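Local coordinates for Fe-regulated protein B (Neisseria meningitidis, PDB 4AIP), which probably carries iron across the outer membrane of Neisseria meningitidis as a TonB-dependent transporter, at residues Y132-L143 against D273-E284. Numbering follows the deposited sequence.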
ATOM      1  N   TYR B 132     -15.022 -22.560  10.293  1.00 28.69           N
ATOM      2  CA  TYR B 132     -16.358 -22.905   9.822  1.00 27.89           C
ATOM      3  C   TYR B 132     -17.372 -21.750  10.027  1.00 28.03           C
ATOM      4  O   TYR B 132     -18.488 -21.820   9.565  1.00 28.41           O
ATOM      5  CB  TYR B 132     -16.802 -24.185  10.505  1.00 25.30           C
ATOM      6  CG  TYR B 132     -17.243 -23.953  11.908  1.00 24.09           C
ATOM      7  CD1 TYR B 132     -16.302 -23.953  12.985  1.00 22.40           C
ATOM      8  CD2 TYR B 132     -18.605 -23.687  12.192  1.00 21.63           C
ATOM      9  CE1 TYR B 132     -16.722 -23.727  14.304  1.00 21.23           C
ATOM     10  CE2 TYR B 132     -19.020 -23.466  13.484  1.00 20.83           C
ATOM     11  CZ  TYR B 132     -18.086 -23.490  14.533  1.00 21.86           C
ATOM     12  OH  TYR B 132     -18.530 -23.264  15.816  1.00 22.89           O
ATOM     13  N   HIS B 133     -16.973 -20.689  10.720  1.00 28.09           N
ATOM     14  CA  HIS B 133     -17.835 -19.539  10.928  1.00 27.31           C
ATOM     15  C   HIS B 133     -17.724 -18.563   9.767  1.00 28.39           C
ATOM     16  O   HIS B 133     -18.226 -17.451   9.821  1.00 29.18           O
ATOM     17  CB  HIS B 133     -17.465 -18.854  12.219  1.00 25.01           C
ATOM     18  CG  HIS B 133     -18.120 -19.435  13.430  1.00 22.46           C
ATOM     19  ND1 HIS B 133     -19.486 -19.551  13.556  1.00 21.67           N
ATOM     20  CD2 HIS B 133     -17.599 -19.875  14.600  1.00 20.46           C
ATOM     21  CE1 HIS B 133     -19.779 -20.058  14.738  1.00 20.85           C
ATOM     22  NE2 HIS B 133     -18.651 -20.255  15.394  1.00 21.04           N
ATOM     23  N   GLN B 134     -17.043 -18.980   8.717  1.00 28.00           N
ATOM     24  CA  GLN B 134     -17.017 -18.221   7.483  1.00 27.50           C
ATOM     25  C   GLN B 134     -17.052 -19.236   6.357  1.00 28.32           C
ATOM     26  O   GLN B 134     -16.764 -20.400   6.566  1.00 28.54           O
ATOM     27  CB  GLN B 134     -15.737 -17.364   7.415  1.00 25.97           C
ATOM     28  CG  GLN B 134     -14.427 -18.160   7.611  1.00 22.73           C
ATOM     29  CD  GLN B 134     -13.281 -17.258   7.633  1.00 21.83           C
ATOM     30  OE1 GLN B 134     -12.987 -16.671   8.675  1.00 21.76           O
ATOM     31  NE2 GLN B 134     -12.619 -17.078   6.460  1.00 21.62           N
ATOM     32  N   GLY B 135     -17.387 -18.788   5.160  1.00 28.84           N
ATOM     33  CA  GLY B 135     -17.386 -19.682   4.026  1.00 29.00           C
ATOM     34  C   GLY B 135     -16.029 -19.751   3.376  1.00 28.50           C
ATOM     35  O   GLY B 135     -15.109 -19.032   3.706  1.00 29.38           O
ATOM     36  N   ARG B 136     -15.914 -20.650   2.438  1.00 27.58           N
ATOM     37  CA  ARG B 136     -14.731 -20.752   1.682  1.00 25.36           C
ATOM     38  C   ARG B 136     -14.740 -19.653   0.609  1.00 23.68           C
ATOM     39  O   ARG B 136     -15.775 -19.179   0.182  1.00 24.57           O
ATOM     40  CB  ARG B 136     -14.599 -22.164   1.087  1.00 24.30           C
ATOM     41  CG  ARG B 136     -14.320 -23.273   2.101  1.00 21.74           C
ATOM     42  CD  ARG B 136     -14.689 -24.617   1.513  1.00 20.34           C
ATOM     43  NE  ARG B 136     -14.170 -25.771   2.265  1.00 21.39           N
ATOM     44  CZ  ARG B 136     -14.766 -26.359   3.319  1.00 20.74           C
ATOM     45  NH1 ARG B 136     -15.934 -25.909   3.793  1.00 19.59           N
ATOM     46  NH2 ARG B 136     -14.179 -27.386   3.914  1.00 18.43           N
ATOM     47  N   PHE B 137     -13.522 -19.297   0.199  1.00 19.65           N
ATOM     48  CA  PHE B 137     -13.178 -18.127  -0.556  1.00 18.21           C
ATOM     49  C   PHE B 137     -13.766 -18.204  -1.930  1.00 14.70           C
ATOM     50  O   PHE B 137     -13.651 -19.231  -2.639  1.00 14.69           O
ATOM     51  CB  PHE B 137     -11.657 -18.096  -0.674  1.00 21.49           C
ATOM     52  CG  PHE B 137     -11.124 -16.765  -1.003  1.00 25.52           C
ATOM     53  CD1 PHE B 137     -11.128 -16.307  -2.308  1.00 28.58           C
ATOM     54  CD2 PHE B 137     -10.647 -15.943  -0.006  1.00 23.90           C
ATOM     55  CE1 PHE B 137     -10.688 -15.039  -2.599  1.00 12.44           C
ATOM     56  CE2 PHE B 137     -10.167 -14.662  -0.294  1.00 18.25           C
ATOM     57  CZ  PHE B 137     -10.181 -14.227  -1.578  1.00 26.85           C
ATOM     58  N   ILE B 138     -14.407 -17.116  -2.313  1.00 11.68           N
ATOM     59  CA  ILE B 138     -14.995 -17.054  -3.631  1.00 10.53           C
ATOM     60  C   ILE B 138     -14.238 -16.041  -4.435  1.00 10.17           C
ATOM     61  O   ILE B 138     -14.058 -14.893  -4.022  1.00 11.60           O
ATOM     62  CB  ILE B 138     -16.495 -16.757  -3.577  1.00 10.48           C
ATOM     63  CG1 ILE B 138     -17.149 -17.789  -2.658  1.00  8.09           C
ATOM     64  CG2 ILE B 138     -17.112 -16.762  -5.045  1.00  7.03           C
ATOM     65  CD1 ILE B 138     -18.620 -17.483  -2.242  1.00  9.39           C
ATOM     66  N   VAL B 139     -13.796 -16.515  -5.595  1.00 10.44           N
ATOM     67  CA  VAL B 139     -12.908 -15.789  -6.458  1.00 10.80           C
ATOM     68  C   VAL B 139     -13.637 -14.505  -6.892  1.00 11.24           C
ATOM     69  O   VAL B 139     -14.824 -14.461  -6.924  1.00 11.94           O
ATOM     70  CB  VAL B 139     -12.563 -16.679  -7.653  1.00 10.89           C
ATOM     71  CG1 VAL B 139     -13.842 -16.976  -8.419  1.00  9.67           C
ATOM     72  CG2 VAL B 139     -11.491 -16.030  -8.531  1.00  8.87           C
ATOM     73  N   ASP B 140     -12.850 -13.507  -7.237  1.00 11.35           N
ATOM     74  CA  ASP B 140     -13.253 -12.217  -7.721  1.00 11.56           C
ATOM     75  C   ASP B 140     -13.481 -12.343  -9.236  1.00 11.08           C
ATOM     76  O   ASP B 140     -12.571 -12.736  -9.953  1.00 12.07           O
ATOM     77  CB  ASP B 140     -12.048 -11.319  -7.471  1.00 11.75           C
ATOM     78  CG  ASP B 140     -12.298  -9.847  -7.748  1.00 16.48           C
ATOM     79  OD1 ASP B 140     -13.019  -9.435  -8.725  1.00 17.43           O
ATOM     80  OD2 ASP B 140     -11.713  -9.054  -6.950  1.00 19.06           O
ATOM     81  N   PRO B 141     -14.652 -11.939  -9.736  1.00  9.95           N
ATOM     82  CA  PRO B 141     -14.966 -12.149 -11.156  1.00  9.90           C
ATOM     83  C   PRO B 141     -14.156 -11.226 -12.035  1.00  9.79           C
ATOM     84  O   PRO B 141     -14.103 -11.391 -13.282  1.00 10.05           O
ATOM     85  CB  PRO B 141     -16.461 -11.777 -11.256  1.00 10.45           C
ATOM     86  CG  PRO B 141     -16.724 -10.893 -10.045  1.00 10.20           C
ATOM     87  CD  PRO B 141     -15.802 -11.447  -8.962  1.00 10.82           C
ATOM     88  N   ALA B 142     -13.538 -10.232 -11.414  1.00  8.69           N
ATOM     89  CA  ALA B 142     -12.682  -9.323 -12.197  1.00  8.51           C
ATOM     90  C   ALA B 142     -11.532 -10.134 -12.807  1.00  8.20           C
ATOM     91  O   ALA B 142     -11.128  -9.868 -13.918  1.00  8.53           O
ATOM     92  CB  ALA B 142     -12.153  -8.175 -11.320  1.00  7.81           C
ATOM     93  N   LEU B 143     -11.054 -11.162 -12.101  1.00  8.20           N
ATOM     94  CA  LEU B 143     -10.028 -12.063 -12.666  1.00  9.49           C
ATOM     95  C   LEU B 143     -10.502 -12.966 -13.834  1.00  9.26           C
ATOM     96  O   LEU B 143      -9.668 -13.467 -14.633  1.00  9.14           O
ATOM     97  CB  LEU B 143      -9.408 -12.923 -11.566  1.00  9.48           C
ATOM     98  CG  LEU B 143      -8.804 -12.168 -10.393  1.00 14.71           C
ATOM     99  CD1 LEU B 143      -8.640 -13.083  -9.167  1.00  8.51           C
ATOM    100  CD2 LEU B 143      -7.450 -11.568 -10.806  1.00  6.28           C
ATOM    101  N   ASP B 273      -5.851 -12.759  -4.827  1.00 13.22           N
ATOM    102  CA  ASP B 273      -7.184 -12.254  -4.526  1.00 14.14           C
ATOM    103  C   ASP B 273      -7.171 -11.954  -3.037  1.00 14.35           C
ATOM    104  O   ASP B 273      -6.990 -12.870  -2.211  1.00 14.11           O
ATOM    105  CB  ASP B 273      -8.144 -13.439  -4.733  1.00 17.12           C
ATOM    106  CG  ASP B 273      -9.563 -13.016  -5.187  1.00 19.64           C
ATOM    107  OD1 ASP B 273     -10.178 -12.140  -4.538  1.00 20.23           O
ATOM    108  OD2 ASP B 273     -10.075 -13.621  -6.151  1.00 21.26           O
ATOM    109  N   GLN B 274      -7.391 -10.724  -2.632  1.00 14.62           N
ATOM    110  CA  GLN B 274      -7.235 -10.437  -1.210  1.00 15.17           C
ATOM    111  C   GLN B 274      -8.350  -9.555  -0.609  1.00 15.19           C
ATOM    112  O   GLN B 274      -8.770  -8.539  -1.205  1.00 12.51           O
ATOM    113  CB  GLN B 274      -5.886  -9.773  -1.028  1.00 16.22           C
ATOM    114  CG  GLN B 274      -5.564  -9.515   0.355  1.00 18.92           C
ATOM    115  CD  GLN B 274      -4.184  -8.987   0.516  1.00 21.41           C
ATOM    116  OE1 GLN B 274      -3.375  -9.584   1.230  1.00 23.60           O
ATOM    117  NE2 GLN B 274      -3.876  -7.892  -0.151  1.00 19.75           N
ATOM    118  N   HIS B 275      -8.765  -9.912   0.603  1.00 15.12           N
ATOM    119  CA  HIS B 275      -9.746  -9.115   1.293  1.00 17.14           C
ATOM    120  C   HIS B 275      -9.187  -8.578   2.572  1.00 18.59           C
ATOM    121  O   HIS B 275      -8.663  -9.356   3.353  1.00 21.08           O
ATOM    122  CB  HIS B 275     -10.930  -9.959   1.682  1.00 17.61           C
ATOM    123  CG  HIS B 275     -11.582 -10.693   0.553  1.00 19.38           C
ATOM    124  ND1 HIS B 275     -12.487 -11.706   0.772  1.00 19.61           N
ATOM    125  CD2 HIS B 275     -11.496 -10.554  -0.790  1.00 20.35           C
ATOM    126  CE1 HIS B 275     -12.917 -12.172  -0.384  1.00 19.81           C
ATOM    127  NE2 HIS B 275     -12.348 -11.476  -1.351  1.00 20.14           N
ATOM    128  N   ARG B 276      -9.357  -7.276   2.844  1.00 18.39           N
ATOM    129  CA  ARG B 276      -8.877  -6.712   4.109  1.00 17.48           C
ATOM    130  C   ARG B 276      -9.878  -5.791   4.747  1.00 15.84           C
ATOM    131  O   ARG B 276     -10.630  -5.083   4.072  1.00 16.33           O
ATOM    132  CB  ARG B 276      -7.552  -5.954   3.916  1.00 19.12           C
ATOM    133  CG  ARG B 276      -7.611  -4.943   2.852  1.00 20.50           C
ATOM    134  CD  ARG B 276      -6.450  -5.182   1.948  1.00 22.98           C
ATOM    135  NE  ARG B 276      -5.416  -4.201   2.275  1.00 22.26           N
ATOM    136  CZ  ARG B 276      -4.152  -4.225   1.848  1.00 22.90           C
ATOM    137  NH1 ARG B 276      -3.720  -5.193   1.055  1.00 21.48           N
ATOM    138  NH2 ARG B 276      -3.294  -3.268   2.241  1.00 23.02           N
ATOM    139  N   GLY B 277      -9.887  -5.778   6.059  1.00 12.74           N
ATOM    140  CA  GLY B 277     -10.688  -4.781   6.754  1.00 12.21           C
ATOM    141  C   GLY B 277     -10.844  -5.176   8.200  1.00 11.68           C
ATOM    142  O   GLY B 277     -10.257  -6.166   8.660  1.00 12.36           O
ATOM    143  N   ILE B 278     -11.611  -4.417   8.942  1.00 11.56           N
ATOM    144  CA  ILE B 278     -11.835  -4.785  10.300  1.00 14.01           C
ATOM    145  C   ILE B 278     -13.032  -5.772  10.224  1.00 14.44           C
ATOM    146  O   ILE B 278     -14.141  -5.420   9.746  1.00 15.22           O
ATOM    147  CB  ILE B 278     -12.230  -3.567  11.170  1.00 16.01           C
ATOM    148  CG1 ILE B 278     -11.335  -2.347  10.910  1.00 19.10           C
ATOM    149  CG2 ILE B 278     -12.298  -3.946  12.632  1.00 17.33           C
ATOM    150  CD1 ILE B 278      -9.944  -2.462  11.440  1.00 21.81           C
ATOM    151  N   ARG B 279     -12.817  -6.993  10.704  1.00 12.72           N
ATOM    152  CA  ARG B 279     -13.765  -8.032  10.485  1.00 13.56           C
ATOM    153  C   ARG B 279     -13.884  -8.677  11.805  1.00 14.61           C
ATOM    154  O   ARG B 279     -13.027  -8.473  12.686  1.00 16.76           O
ATOM    155  CB  ARG B 279     -13.225  -9.038   9.497  1.00 14.59           C
ATOM    156  CG  ARG B 279     -12.960  -8.412   8.113  1.00 18.39           C
ATOM    157  CD  ARG B 279     -14.255  -8.219   7.305  1.00 19.56           C
ATOM    158  NE  ARG B 279     -14.802  -9.515   6.907  1.00 21.12           N
ATOM    159  CZ  ARG B 279     -15.991  -9.736   6.354  1.00 21.17           C
ATOM    160  NH1 ARG B 279     -16.832  -8.738   6.138  1.00 22.10           N
ATOM    161  NH2 ARG B 279     -16.369 -10.963   6.044  1.00 18.96           N
ATOM    162  N   THR B 280     -14.937  -9.454  11.970  1.00 15.75           N
ATOM    163  CA  THR B 280     -15.279  -9.985  13.259  1.00 19.13           C
ATOM    164  C   THR B 280     -14.760 -11.407  13.332  1.00 20.98           C
ATOM    165  O   THR B 280     -14.517 -12.049  12.307  1.00 18.41           O
ATOM    166  CB  THR B 280     -16.824  -9.928  13.474  1.00 20.05           C
ATOM    167  OG1 THR B 280     -17.483 -10.755  12.509  1.00 20.44           O
ATOM    168  CG2 THR B 280     -17.323  -8.587  13.233  1.00 21.22           C
ATOM    169  N   VAL B 281     -14.516 -11.874  14.546  1.00 28.03           N
ATOM    170  CA  VAL B 281     -14.146 -13.266  14.762  1.00 33.70           C
ATOM    171  C   VAL B 281     -15.421 -13.867  14.239  1.00 36.06           C
ATOM    172  O   VAL B 281     -16.476 -13.347  14.559  1.00 39.34           O
ATOM    173  CB  VAL B 281     -14.055 -13.563  16.285  1.00 34.45           C
ATOM    174  CG1 VAL B 281     -13.816 -15.091  16.549  1.00 36.09           C
ATOM    175  CG2 VAL B 281     -13.017 -12.656  16.996  1.00 35.49           C
ATOM    176  N   ARG B 282     -15.431 -14.876  13.410  1.00 36.49           N
ATOM    177  CA  ARG B 282     -16.800 -15.310  12.974  1.00 37.32           C
ATOM    178  C   ARG B 282     -17.473 -14.394  11.988  1.00 37.02           C
ATOM    179  O   ARG B 282     -18.424 -13.696  12.343  1.00 37.60           O
ATOM    180  CB  ARG B 282     -17.804 -15.379  14.137  1.00 36.50           C
ATOM    181  CG  ARG B 282     -17.626 -16.473  15.124  1.00 37.20           C
ATOM    182  CD  ARG B 282     -18.757 -16.439  16.123  1.00 35.69           C
ATOM    183  NE  ARG B 282     -18.318 -16.885  17.438  1.00 34.10           N
ATOM    184  CZ  ARG B 282     -17.712 -16.116  18.346  1.00 33.77           C
ATOM    185  NH1 ARG B 282     -17.479 -14.823  18.102  1.00 31.56           N
ATOM    186  NH2 ARG B 282     -17.333 -16.643  19.505  1.00 31.88           N
ATOM    187  N   GLU B 283     -17.062 -14.444  10.735  1.00 36.16           N
ATOM    188  CA  GLU B 283     -17.593 -13.520   9.736  1.00 34.37           C
ATOM    189  C   GLU B 283     -19.043 -13.750   9.304  1.00 35.96           C
ATOM    190  O   GLU B 283     -19.634 -12.915   8.578  1.00 36.87           O
ATOM    191  CB  GLU B 283     -16.684 -13.529   8.539  1.00 30.04           C
ATOM    192  CG  GLU B 283     -15.244 -13.408   8.964  1.00 25.34           C
ATOM    193  CD  GLU B 283     -14.317 -13.191   7.814  1.00 21.72           C
ATOM    194  OE1 GLU B 283     -14.731 -13.346   6.617  1.00 21.21           O
ATOM    195  OE2 GLU B 283     -13.154 -12.876   8.116  1.00 22.05           O
ATOM    196  N   GLU B 284     -19.629 -14.861   9.747  1.00 36.76           N
ATOM    197  CA  GLU B 284     -21.011 -15.168   9.367  1.00 37.54           C
ATOM    198  C   GLU B 284     -22.024 -14.348  10.163  1.00 37.38           C
ATOM    199  O   GLU B 284     -23.175 -14.279   9.808  1.00 38.22           O
ATOM    200  CB  GLU B 284     -21.304 -16.675   9.420  1.00 36.58           C
ATOM    201  CG  GLU B 284     -21.421 -17.236  10.835  1.00 36.12           C
ATOM    202  CD  GLU B 284     -21.807 -18.734  10.875  1.00 36.74           C
ATOM    203  OE1 GLU B 284     -22.573 -19.248  10.007  1.00 37.90           O
ATOM    204  OE2 GLU B 284     -21.339 -19.408  11.805  1.00 34.12           O
TER
HETATM  205  O   HOH W   1     -12.768 -12.638  -4.037  1.00  4.44           O
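His133 meets the 273-284 segment with one ring face and one edge. Its ND1 donates to Glu284 OE2 at 2.6 Å, nearly in the imidazole plane, entering on the carboxylate's anti lone pair, with the two planes 63° apart. The same OE2 is bridged to Arg722, a second partner that probably favours its negative charge. Over one imidazole face, Arg282 CG makes a CH-pi contact 3.6 Å from the centroid; Tyr132 covers the opposite face. Arg282 runs alongside the ring and carries its guanidinium past it to Gln299. Next along, the Gln134 amide stacks on the Glu283 carboxylate, planes 26° apart, while Glu283 OE1 bonds Arg279 NH2 and Thr103. The 132-143 loop belongs to the plug domain of a TonB-dependent receptor, and strand 264-276 to the wall of the surrounding beta-barrel, so the contact joins plug to barrel. Here Phe137, its CG anti to the backbone N (chi1 -160°), lays CZ over a face of His275 in an offset stack, centroids 4.6 Å apart. The edge of the same phenyl ring meets the Asp273 carboxylate nearly in plane, Phe137 CE1 lying 3.5 Å from Asp273 CG. Asp273 OD2 accepts from Asp140 N at 3.0 Å through its syn lone pair, and Leu143 CD1 packs against that oxygen. A water donates to Asp273 OD1 at 2.7 Å and to Ile138 O, and also hydrogen-bonds His275 NE2 at the imidazole edge.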